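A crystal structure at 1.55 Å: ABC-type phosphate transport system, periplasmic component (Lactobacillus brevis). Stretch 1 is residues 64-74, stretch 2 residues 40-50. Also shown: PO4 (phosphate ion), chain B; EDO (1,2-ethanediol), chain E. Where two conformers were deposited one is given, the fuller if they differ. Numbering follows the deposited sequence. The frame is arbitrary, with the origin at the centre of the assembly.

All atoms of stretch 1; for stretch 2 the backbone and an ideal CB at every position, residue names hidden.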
# COMPACT_ATOMS: atom_id res chain seq x y z
N GLU A 64 14.69 -2.73 2.98
CA GLU A 64 14.33 -2.98 1.58
C GLU A 64 14.71 -1.86 0.62
O GLU A 64 14.72 -2.06 -0.58
CB GLU A 64 12.83 -3.30 1.46
CG GLU A 64 12.42 -4.56 2.23
CD GLU A 64 10.98 -4.93 2.00
OE1 GLU A 64 10.62 -5.13 0.81
OE2 GLU A 64 10.19 -4.96 2.96
N GLN A 65 14.98 -0.66 1.15
CA GLN A 65 15.24 0.52 0.33
C GLN A 65 16.73 0.82 0.36
O GLN A 65 17.32 1.04 1.42
CB GLN A 65 14.46 1.73 0.85
CG GLN A 65 14.71 3.01 0.04
CD GLN A 65 13.67 4.08 0.31
OE1 GLN A 65 12.47 3.77 0.39
NE2 GLN A 65 14.12 5.35 0.47
N LYS A 66 17.36 0.83 -0.82
CA LYS A 66 18.80 1.11 -0.90
C LYS A 66 19.12 2.48 -0.30
O LYS A 66 18.41 3.46 -0.57
CB LYS A 66 19.30 1.08 -2.35
CG LYS A 66 19.12 -0.25 -3.06
CD LYS A 66 20.14 -0.45 -4.19
CE LYS A 66 19.51 -0.93 -5.50
NZ LYS A 66 18.50 -2.02 -5.31
N GLY A 67 20.15 2.53 0.55
CA GLY A 67 20.63 3.77 1.16
C GLY A 67 20.00 4.15 2.49
O GLY A 67 20.34 5.18 3.08
N ILE A 68 19.07 3.33 2.96
CA ILE A 68 18.46 3.53 4.28
C ILE A 68 19.18 2.65 5.30
O ILE A 68 19.30 1.43 5.10
CB ILE A 68 16.93 3.19 4.27
CG1 ILE A 68 16.17 4.00 3.20
CG2 ILE A 68 16.32 3.32 5.67
CD1 ILE A 68 16.05 5.51 3.48
N ASN A 69 19.68 3.26 6.37
CA ASN A 69 20.26 2.52 7.50
C ASN A 69 19.16 2.11 8.49
O ASN A 69 18.75 2.88 9.37
CB ASN A 69 21.36 3.35 8.18
CG ASN A 69 22.07 2.60 9.29
OD1 ASN A 69 21.84 1.41 9.52
ND2 ASN A 69 22.94 3.31 10.01
N ALA A 70 18.68 0.87 8.36
CA ALA A 70 17.58 0.39 9.20
C ALA A 70 17.90 0.40 10.71
O ALA A 70 16.99 0.53 11.55
CB ALA A 70 17.17 -1.01 8.75
N ARG A 71 19.18 0.31 11.05
CA ARG A 71 19.57 0.19 12.47
C ARG A 71 19.44 1.49 13.29
O ARG A 71 19.49 1.44 14.51
CB ARG A 71 20.98 -0.39 12.60
CG ARG A 71 21.06 -1.87 12.23
CD ARG A 71 22.01 -2.65 13.13
NE ARG A 71 23.41 -2.58 12.68
CZ ARG A 71 24.47 -2.77 13.47
NH1 ARG A 71 24.33 -3.02 14.77
NH2 ARG A 71 25.69 -2.69 12.95
N GLN A 72 19.26 2.64 12.66
CA GLN A 72 19.00 3.87 13.38
C GLN A 72 17.48 4.18 13.47
O GLN A 72 17.07 5.12 14.15
CB GLN A 72 19.82 5.04 12.83
CG GLN A 72 19.43 5.56 11.45
CD GLN A 72 20.08 6.91 11.10
OE1 GLN A 72 19.38 7.89 10.77
NE2 GLN A 72 21.41 6.97 11.17
N LEU A 73 16.67 3.36 12.81
CA LEU A 73 15.23 3.53 12.84
C LEU A 73 14.63 2.49 13.75
O LEU A 73 15.23 1.44 13.98
CB LEU A 73 14.64 3.42 11.44
CG LEU A 73 15.21 4.38 10.39
CD1 LEU A 73 14.57 4.16 9.01
CD2 LEU A 73 15.04 5.80 10.86
N VAL A 74 13.45 2.82 14.27
CA VAL A 74 12.67 1.89 15.09
C VAL A 74 11.32 1.62 14.40
O VAL A 74 10.54 2.53 14.15
CB VAL A 74 12.42 2.41 16.51
CG1 VAL A 74 11.59 1.41 17.32
CG2 VAL A 74 13.77 2.66 17.21
N UNK A 40 4.95 8.89 -0.77
CA UNK A 40 5.31 7.52 -1.03
C UNK A 40 6.22 6.97 0.04
O UNK A 40 6.90 7.73 0.76
CB UNK A 40 5.98 7.40 -2.40
N UNK A 41 6.34 5.65 0.05
CA UNK A 41 7.18 4.93 1.00
C UNK A 41 8.61 5.43 0.98
O UNK A 41 9.21 5.66 2.02
CB UNK A 41 7.15 3.43 0.70
N UNK A 42 9.16 5.61 -0.22
CA UNK A 42 10.57 6.02 -0.36
C UNK A 42 10.90 7.35 0.29
O UNK A 42 11.95 7.50 0.98
CB UNK A 42 10.94 6.10 -1.84
N UNK A 43 9.98 8.30 0.13
CA UNK A 43 10.07 9.60 0.77
C UNK A 43 9.90 9.46 2.31
O UNK A 43 10.64 10.09 3.08
CB UNK A 43 9.01 10.54 0.19
N UNK A 44 8.98 8.63 2.76
CA UNK A 44 8.81 8.38 4.16
C UNK A 44 10.09 7.90 4.82
O UNK A 44 10.51 8.43 5.84
CB UNK A 44 7.69 7.36 4.37
N UNK A 45 10.70 6.87 4.23
CA UNK A 45 11.93 6.32 4.75
C UNK A 45 13.09 7.32 4.67
O UNK A 45 13.86 7.47 5.63
CB UNK A 45 12.28 5.04 3.99
N UNK A 46 13.24 8.00 3.54
CA UNK A 46 14.32 8.98 3.44
C UNK A 46 14.17 10.13 4.43
O UNK A 46 15.17 10.56 5.05
CB UNK A 46 14.38 9.54 2.02
N UNK A 47 12.94 10.61 4.65
CA UNK A 47 12.73 11.76 5.54
C UNK A 47 12.91 11.37 7.01
O UNK A 47 13.49 12.13 7.78
CB UNK A 47 11.33 12.35 5.32
N UNK A 48 12.48 10.18 7.37
CA UNK A 48 12.67 9.76 8.76
C UNK A 48 14.16 9.53 9.04
O UNK A 48 14.67 9.92 10.12
CB UNK A 48 11.87 8.49 9.05
N UNK A 49 14.88 8.92 8.10
CA UNK A 49 16.34 8.77 8.26
C UNK A 49 17.02 10.10 8.45
O UNK A 49 17.96 10.22 9.25
CB UNK A 49 16.95 8.06 7.05
N UNK A 50 16.58 11.10 7.69
CA UNK A 50 17.14 12.46 7.80
C UNK A 50 16.78 13.16 9.11
O UNK A 50 17.37 14.19 9.46
CB UNK A 50 16.65 13.31 6.63
P PO4 B . 3.11 3.98 -1.59
O1 PO4 B . 2.87 3.15 -2.85
O2 PO4 B . 4.49 3.86 -1.06
O3 PO4 B . 2.70 5.42 -1.78
O4 PO4 B . 2.12 3.45 -0.45
C1 EDO E . 8.89 17.98 5.02
O1 EDO E . 7.73 18.62 4.49
C2 EDO E . 8.58 16.53 5.32
O2 EDO E . 9.58 15.61 4.83

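Position 40 lies just before a helix, at the N-cap, and nothing of stretch 1 comes near. Its phi of 99° favours glycine, and the deposited residue is Gly40, whose CA is 3.4 Å from O3 of the phosphate.

Position 41 opens the helix, where free backbone amides can receive an anion; a small hydroxyl residue would add a second donor. Thr41 fits: its N and its OG1 each hydrogen-bond to phosphate O2 at 2.8 Å, as suits a periplasmic phosphate-binding component.

At position 42 the amide of Gln65 presses on the backbone, with OE1 only 3.0 Å from the CA. An ideal CB would sit 3.6 Å from that oxygen, so a small residue is indicated, glycine or perhaps alanine. Gly42 leaves the space open, and Gln65 NE2 donates to Gly42 O at 3.1 Å and 174°.

Positions 43 and 44 meet nothing of stretch 1, which leaves 43 free to take many types; at 44 an ideal CB would be crowded by Thr41 O at 3.3 Å, so glycine suits it best. They are Thr43 and Gly44.

Position 45 points toward stretch 1, its ideal CB 3.8 Å from both Ile68 CD1 and Gln65 OE1. The methyl favours an aliphatic residue such as leucine, isoleucine or methionine. Leu45 packs its CB 3.9 Å from Ile68 CD1, while its CD1 reaches within 3.4 Å of Gln65 OE1.

Position 46 points sideways; its ideal CB is 4.5 Å from Gln65 NE2 and 4.6 Å from Ile68 CD1. Alanine, serine or threonine would suit. Ser46 places OG 3.3 Å from Gln65 NE2.

Position 47 points away, so a polar residue is natural; Gln47 OE1 accepts a very short 2.4 Å hydrogen bond from O2 of ethanediol.

Position 48 points sideways, with its ideal CB 4.5 Å from Leu73 CD2, inviting an aliphatic side chain. Ile48 answers with CG2, 4.0 Å from Leu73 CD1.

Position 49 also points sideways, but stretch 1 offers a carbonyl, Gly67 O, and a backbone donor, Asn69 N. A long side chain carrying both a donor and an acceptor is ideal; lysine or glutamate could address one each. Gln49, extended through chi1 and chi2 (both t), serves both: NE2 donates to Gly67 O at 3.0 Å, and OE1 accepts from Asn69 N at 2.7 Å. One amide thus ties the helix to the backbone around Ile68.

Position 50 points away from stretch 1, so polar types are acceptable; it is Glu50.

Stretch 2, residues 40-50: GTGTGLSQIQE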
# COMPACT_ATOMS: atom_id res chain seq x y z
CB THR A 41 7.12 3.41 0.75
OG1 THR A 41 5.84 2.95 1.20
CG2 THR A 41 8.24 2.68 1.48
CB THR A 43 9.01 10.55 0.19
OG1 THR A 43 9.33 10.83 -1.19
CG2 THR A 43 8.96 11.84 0.92
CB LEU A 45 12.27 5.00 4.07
CG LEU A 45 11.29 3.85 4.33
CD1 LEU A 45 11.62 2.66 3.44
CD2 LEU A 45 11.26 3.47 5.81
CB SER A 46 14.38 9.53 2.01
OG SER A 46 14.77 8.50 1.11
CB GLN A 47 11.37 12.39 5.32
CG GLN A 47 11.26 13.09 3.96
CD GLN A 47 12.19 14.26 3.87
OE1 GLN A 47 11.98 15.26 4.55
NE2 GLN A 47 13.21 14.16 3.01
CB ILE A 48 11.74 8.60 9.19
CG1 ILE A 48 11.77 8.42 10.73
CG2 ILE A 48 12.11 7.28 8.53
CD1 ILE A 48 11.25 9.64 11.50
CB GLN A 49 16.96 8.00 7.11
CG GLN A 49 18.46 8.14 6.96
CD GLN A 49 19.02 7.05 6.08
OE1 GLN A 49 19.15 5.93 6.53
NE2 GLN A 49 19.33 7.37 4.81
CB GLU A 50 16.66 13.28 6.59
CG GLU A 50 17.38 14.60 6.43
CD GLU A 50 17.05 15.33 5.12
OE1 GLU A 50 16.54 14.71 4.17
OE2 GLU A 50 17.33 16.55 5.07
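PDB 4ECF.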